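Local coordinates for protein CbsA (Xanthomonas oryzae pv. oryzae, PDB 5XYH) that probably hydrolyses beta-1,4-glucosidic bonds of cellulose as an exoglucanase that releases cellobiose, acting as a cell-wall degrading enzyme of a rice pathogen, at residues N16-K21 / A64-L69; D24-K29 / G407-A412. All coordinates share one frame; numbering follows the deposited sequence.

Overall arrangement
In this glycosyl hydrolase family 6 enzyme, contacts 1 and 2 share helix 17-27. Contact 1 uses its N-terminal start and contact 2 the part toward its C-terminal end. Their centres lie about 14 Å apart, on the same side of the chain's centre and about 19 and 21 Å from it. The partner segments, 64-69 and 407-412, meet through a probable hydrogen bond of 3.1 Å from Arg66 NH2 to Gly407 O. Packing also joins the contacts, with Tyr19 CE1 3.7 Å from Trp409 CZ3. Helix 17-27 is tied at one end to the loop before helix 69-79 and at the other to the start of helix 411-419. Neither contact includes a residue identified as catalytic.

Contact 1 of 2, residues N16-K21 / A64-L69; sequences NPDYSK and AGRLSL
Asp18 points its carboxylate at the backbone of Arg66 and Leu67. Leu67 N gives a nearly straight hydrogen bond to Asp18 OD2, 2.9 Å long with an N-H...O angle of 172°. The N-H arrives on the syn side, close to the carboxylate plane. CG of Asp18 lies anti to its own carbonyl carbon (chi1 -65°), which sets CG toward segment 64-69. The same OD2 takes a second bond, 2.6 Å, from water 1. That water also accepts from Asn16 ND2 and from Arg66 NH1, the latter at 2.9 Å. It sits in the plane of the guanidinium, at its edge. Asp18 OD2 and Arg66 NH1 are 4.7 Å apart, and the water links them. This nearby positive charge probably favours the ionised carboxylate. The Arg66 chain is extended from CG to NE, with its CB 3.6 Å from Asp18 OD2. Its NH2 bonds to Gly407 O and forms a salt bridge with Glu365. Beside the polar group, Leu67 CD1 rests on Pro17 CG at 3.6 Å, and the two side chains cross at about a right angle. Asn16 is the N-cap of the helix. Its OD1 accepts from Asp18 N at 2.9 Å, with the donor above the carbonyl plane, while its ND2 serves the water. The contact joins the first turn of helix 17-27 to the loop between helices 54-58 and 69-79. His72 of helix 69-79 touches Asn16, Asp18 and Leu67. That helix leads into strand 86-92 of the largely parallel sheet, which in family 6 forms a distorted beta/alpha barrel.

Contact 2 of 2, residues D24-K29 / G407-A412; sequences DSSIVK and GTWFHA
Ser26 places its hydroxyl between two rings, those of Trp409 and His411. Trp409 NE1 donates to Ser26 OG at 2.9 Å, with an almost straight N-H...O angle of 173°. The oxygen lies close to the indole plane. Ser26 OG is also hydrogen-bonded to His411 ND1, at 2.7 Å, and it meets the imidazole at its edge. Two bonds thus grip one buried hydroxyl. OG is anti to the carbonyl carbon of Ser26 (chi1 -80°), which turns it toward both nitrogens. Ser26 CB follows close behind, 3.4 Å from His411 ND1 and in the plane of each ring. This is the tight part of the contact. Met39 of helix 33-42 touches Ser26 as well, while Glu22 and Val23 of helix 17-27 touch the indole. The contact joins the C-terminal part of helix 17-27 to the start of helix 411-419, in a fold whose core in glycosyl hydrolase family 6 is a distorted beta/alpha barrel. Phe410 is the N-cap residue of helix 411-419, with Trp409 before it and His411 after. Toward solvent the packing is looser. The extended chain of Lys29 brings its CD over one face of the imidazole, and the lysine and histidine side chains run antiparallel past one another. This CD stands 3.9 Å from the centre of the His411 ring, 6° off the normal, a CH-pi contact. The Lys29 ammonium continues past the ring, with NZ 4.7 Å from His411 ND1. On the indole, Ser25 OG comes obliquely to Trp409 CD1 at 3.5 Å, but its hydrogen bond goes back to Glu22 O.

Contact 1 of 2, residues N16-K21 / A64-L69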
loop_
_atom_site.group_PDB
_atom_site.type_symbol
_atom_site.label_atom_id
_atom_site.label_comp_id
_atom_site.label_asym_id
_atom_site.label_seq_id
_atom_site.Cartn_x
_atom_site.Cartn_y
_atom_site.Cartn_z
ATOM N N ASN A 16 -13.758 -8.072 -4.969
ATOM C CA ASN A 16 -14.539 -7.693 -3.792
ATOM C C ASN A 16 -15.852 -7.043 -4.208
ATOM O O ASN A 16 -15.832 -5.976 -4.833
ATOM C CB ASN A 16 -13.722 -6.742 -2.915
ATOM C CG ASN A 16 -14.481 -6.268 -1.661
ATOM O OD1 ASN A 16 -15.591 -6.720 -1.358
ATOM N ND2 ASN A 16 -13.860 -5.346 -0.922
ATOM N N PRO A 17 -17.006 -7.635 -3.882
ATOM C CA PRO A 17 -18.283 -7.029 -4.294
ATOM C C PRO A 17 -18.547 -5.687 -3.643
ATOM O O PRO A 17 -19.360 -4.912 -4.163
ATOM C CB PRO A 17 -19.331 -8.074 -3.879
ATOM C CG PRO A 17 -18.655 -8.945 -2.893
ATOM C CD PRO A 17 -17.193 -8.945 -3.231
ATOM N N ASP A 18 -17.878 -5.372 -2.532
ATOM C CA ASP A 18 -18.053 -4.041 -1.959
ATOM C C ASP A 18 -17.384 -2.981 -2.826
ATOM O O ASP A 18 -17.905 -1.870 -2.971
ATOM C CB ASP A 18 -17.505 -3.998 -0.543
ATOM C CG ASP A 18 -18.276 -4.888 0.398
ATOM O OD1 ASP A 18 -19.504 -5.044 0.196
ATOM O OD2 ASP A 18 -17.648 -5.425 1.337
ATOM N N TYR A 19 -16.209 -3.294 -3.381
ATOM C CA TYR A 19 -15.586 -2.380 -4.334
ATOM C C TYR A 19 -16.438 -2.262 -5.594
ATOM O O TYR A 19 -16.646 -1.157 -6.106
ATOM C CB TYR A 19 -14.165 -2.856 -4.658
ATOM C CG TYR A 19 -13.366 -1.923 -5.535
ATOM C CD1 TYR A 19 -12.853 -0.731 -5.032
ATOM C CD2 TYR A 19 -13.111 -2.235 -6.864
ATOM C CE1 TYR A 19 -12.126 0.135 -5.836
ATOM C CE2 TYR A 19 -12.379 -1.377 -7.676
ATOM C CZ TYR A 19 -11.892 -0.192 -7.152
ATOM O OH TYR A 19 -11.157 0.662 -7.957
ATOM N N SER A 20 -16.956 -3.391 -6.095
ATOM C CA SER A 20 -17.900 -3.337 -7.214
ATOM C C SER A 20 -19.073 -2.408 -6.906
ATOM O O SER A 20 -19.462 -1.589 -7.748
ATOM C CB SER A 20 -18.398 -4.744 -7.560
ATOM O OG SER A 20 -17.304 -5.571 -7.938
ATOM N N LYS A 21 -19.638 -2.505 -5.698
ATOM C CA LYS A 21 -20.793 -1.670 -5.378
ATOM C C LYS A 21 -20.407 -0.196 -5.324
ATOM O O LYS A 21 -21.168 0.666 -5.779
ATOM C CB LYS A 21 -21.417 -2.126 -4.063
ATOM C CG LYS A 21 -22.460 -1.158 -3.512
ATOM C CD LYS A 21 -23.393 -1.842 -2.538
ATOM C CE LYS A 21 -22.624 -2.655 -1.509
ATOM N NZ LYS A 21 -23.555 -3.304 -0.541
ATOM N N ALA A 64 -19.835 -0.145 8.183
ATOM C CA ALA A 64 -20.372 0.608 7.045
ATOM C C ALA A 64 -21.056 -0.289 6.015
ATOM O O ALA A 64 -21.060 0.018 4.817
ATOM C CB ALA A 64 -19.280 1.448 6.372
ATOM N N GLY A 65 -21.644 -1.398 6.466
ATOM C CA GLY A 65 -22.318 -2.334 5.590
ATOM C C GLY A 65 -21.419 -3.272 4.813
ATOM O O GLY A 65 -21.929 -4.075 4.025
ATOM N N ARG A 66 -20.102 -3.200 4.996
ATOM C CA ARG A 66 -19.206 -4.056 4.233
ATOM C C ARG A 66 -19.346 -5.518 4.665
ATOM O O ARG A 66 -19.854 -5.830 5.743
ATOM C CB ARG A 66 -17.756 -3.599 4.410
ATOM C CG ARG A 66 -17.442 -2.256 3.793
ATOM C CD ARG A 66 -15.983 -1.879 4.030
ATOM N NE ARG A 66 -15.595 -0.645 3.341
ATOM C CZ ARG A 66 -14.994 -0.605 2.158
ATOM N NH1 ARG A 66 -14.714 -1.733 1.521
ATOM N NH2 ARG A 66 -14.674 0.562 1.612
ATOM N N LEU A 67 -18.876 -6.418 3.803
ATOM C CA LEU A 67 -18.864 -7.836 4.135
ATOM C C LEU A 67 -17.986 -8.101 5.355
ATOM O O LEU A 67 -16.991 -7.413 5.591
ATOM C CB LEU A 67 -18.337 -8.661 2.958
ATOM C CG LEU A 67 -19.253 -8.844 1.751
ATOM C CD1 LEU A 67 -18.531 -9.626 0.688
ATOM C CD2 LEU A 67 -20.546 -9.544 2.158
ATOM N N SER A 68 -18.360 -9.123 6.126
ATOM C CA SER A 68 -17.468 -9.662 7.145
ATOM C C SER A 68 -16.301 -10.396 6.491
ATOM O O SER A 68 -16.341 -10.750 5.310
ATOM C CB SER A 68 -18.212 -10.637 8.054
ATOM O OG SER A 68 -18.445 -11.849 7.356
ATOM N N LEU A 69 -15.261 -10.657 7.289
ATOM C CA LEU A 69 -14.151 -11.472 6.806
ATOM C C LEU A 69 -14.654 -12.808 6.281
ATOM O O LEU A 69 -14.244 -13.252 5.205
ATOM C CB LEU A 69 -13.109 -11.683 7.912
ATOM C CG LEU A 69 -11.935 -12.618 7.564
ATOM C CD1 LEU A 69 -11.183 -12.197 6.276
ATOM C CD2 LEU A 69 -10.966 -12.782 8.723
HETATM O O HOH W 1 -15.263 -4.522 1.846
#

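Contact 2 of 2, residues D24-K29 / G407-A412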
loop_
_atom_site.group_PDB
_atom_site.type_symbol
_atom_site.label_atom_id
_atom_site.label_comp_id
_atom_site.label_asym_id
_atom_site.label_seq_id
_atom_site.Cartn_x
_atom_site.Cartn_y
_atom_site.Cartn_z
ATOM N N ASP A 24 -20.080 0.847 -8.940
ATOM C CA ASP A 24 -21.414 0.986 -9.524
ATOM C C ASP A 24 -22.044 2.325 -9.154
ATOM O O ASP A 24 -22.753 2.932 -9.973
ATOM C CB ASP A 24 -22.315 -0.164 -9.074
ATOM C CG ASP A 24 -21.973 -1.483 -9.749
ATOM O OD1 ASP A 24 -21.384 -1.472 -10.851
ATOM O OD2 ASP A 24 -22.327 -2.536 -9.192
ATOM N N SER A 25 -21.791 2.803 -7.928
ATOM C CA SER A 25 -22.334 4.089 -7.496
ATOM C C SER A 25 -21.810 5.243 -8.346
ATOM O O SER A 25 -22.483 6.273 -8.473
ATOM C CB SER A 25 -22.014 4.319 -6.007
ATOM O OG SER A 25 -20.713 4.867 -5.812
ATOM N N SER A 26 -20.622 5.089 -8.940
ATOM C CA SER A 26 -20.052 6.078 -9.850
ATOM C C SER A 26 -20.527 5.892 -11.286
ATOM O O SER A 26 -20.713 6.876 -12.012
ATOM C CB SER A 26 -18.521 6.007 -9.827
ATOM O OG SER A 26 -17.993 6.675 -8.699
ATOM N N ILE A 27 -20.687 4.643 -11.724
ATOM C CA ILE A 27 -21.157 4.383 -13.081
ATOM C C ILE A 27 -22.504 5.060 -13.319
ATOM O O ILE A 27 -22.723 5.699 -14.357
ATOM C CB ILE A 27 -21.225 2.864 -13.329
ATOM C CG1 ILE A 27 -19.821 2.275 -13.424
ATOM C CG2 ILE A 27 -22.035 2.562 -14.572
ATOM C CD1 ILE A 27 -19.811 0.769 -13.411
ATOM N N VAL A 28 -23.422 4.953 -12.361
ATOM C CA VAL A 28 -24.746 5.517 -12.601
ATOM C C VAL A 28 -24.741 7.040 -12.585
ATOM O O VAL A 28 -25.689 7.644 -13.088
ATOM C CB VAL A 28 -25.767 4.962 -11.594
ATOM C CG1 VAL A 28 -25.819 3.441 -11.701
ATOM C CG2 VAL A 28 -25.426 5.407 -10.191
ATOM N N LYS A 29 -23.705 7.683 -12.030
ATOM C CA LYS A 29 -23.636 9.146 -12.020
ATOM C C LYS A 29 -23.101 9.737 -13.321
ATOM O O LYS A 29 -23.370 10.910 -13.604
ATOM C CB LYS A 29 -22.752 9.654 -10.873
ATOM C CG LYS A 29 -23.339 9.457 -9.482
ATOM C CD LYS A 29 -22.329 9.795 -8.388
ATOM C CE LYS A 29 -22.944 9.609 -7.006
ATOM N NZ LYS A 29 -21.956 9.756 -5.906
ATOM N N GLY A 407 -11.358 5.695 3.749
ATOM C CA GLY A 407 -11.897 4.382 3.446
ATOM C C GLY A 407 -13.307 4.358 2.895
ATOM O O GLY A 407 -13.890 3.273 2.784
ATOM N N THR A 408 -13.882 5.509 2.559
ATOM C CA THR A 408 -15.181 5.587 1.898
ATOM C C THR A 408 -15.026 6.235 0.522
ATOM O O THR A 408 -14.010 6.863 0.213
ATOM C CB THR A 408 -16.199 6.370 2.743
ATOM O OG1 THR A 408 -15.862 7.760 2.739
ATOM C CG2 THR A 408 -16.176 5.871 4.166
ATOM N N TRP A 409 -16.061 6.088 -0.308
ATOM C CA TRP A 409 -15.917 6.355 -1.735
ATOM C C TRP A 409 -15.789 7.843 -2.051
ATOM O O TRP A 409 -16.533 8.677 -1.527
ATOM C CB TRP A 409 -17.113 5.781 -2.485
ATOM C CG TRP A 409 -16.861 5.555 -3.918
ATOM C CD1 TRP A 409 -17.529 6.121 -4.962
ATOM C CD2 TRP A 409 -15.871 4.689 -4.492
ATOM N NE1 TRP A 409 -17.016 5.664 -6.153
ATOM C CE2 TRP A 409 -16.008 4.773 -5.893
ATOM C CE3 TRP A 409 -14.892 3.839 -3.957
ATOM C CZ2 TRP A 409 -15.195 4.051 -6.771
ATOM C CZ3 TRP A 409 -14.089 3.110 -4.837
ATOM C CH2 TRP A 409 -14.245 3.231 -6.226
ATOM N N PHE A 410 -14.878 8.165 -2.964
ATOM C CA PHE A 410 -14.561 9.537 -3.350
ATOM C C PHE A 410 -14.762 9.631 -4.861
ATOM O O PHE A 410 -13.822 9.444 -5.636
ATOM C CB PHE A 410 -13.128 9.892 -2.907
ATOM C CG PHE A 410 -12.777 11.358 -3.006
ATOM C CD1 PHE A 410 -13.652 12.283 -3.560
ATOM C CD2 PHE A 410 -11.549 11.806 -2.531
ATOM C CE1 PHE A 410 -13.304 13.621 -3.648
ATOM C CE2 PHE A 410 -11.194 13.135 -2.616
ATOM C CZ PHE A 410 -12.078 14.049 -3.168
ATOM N N HIS A 411 -16.006 9.927 -5.266
ATOM C CA HIS A 411 -16.374 9.901 -6.681
ATOM C C HIS A 411 -15.450 10.762 -7.541
ATOM O O HIS A 411 -15.016 10.327 -8.617
ATOM C CB HIS A 411 -17.831 10.345 -6.840
ATOM C CG HIS A 411 -18.278 10.449 -8.264
ATOM N ND1 HIS A 411 -18.461 9.344 -9.068
ATOM C CD2 HIS A 411 -18.584 11.525 -9.027
ATOM C CE1 HIS A 411 -18.849 9.734 -10.268
ATOM N NE2 HIS A 411 -18.940 11.051 -10.268
ATOM N N ALA A 412 -15.117 11.976 -7.087
ATOM C CA ALA A 412 -14.290 12.852 -7.917
ATOM C C ALA A 412 -12.887 12.280 -8.119
ATOM O O ALA A 412 -12.351 12.329 -9.231
ATOM C CB ALA A 412 -14.218 14.252 -7.316
#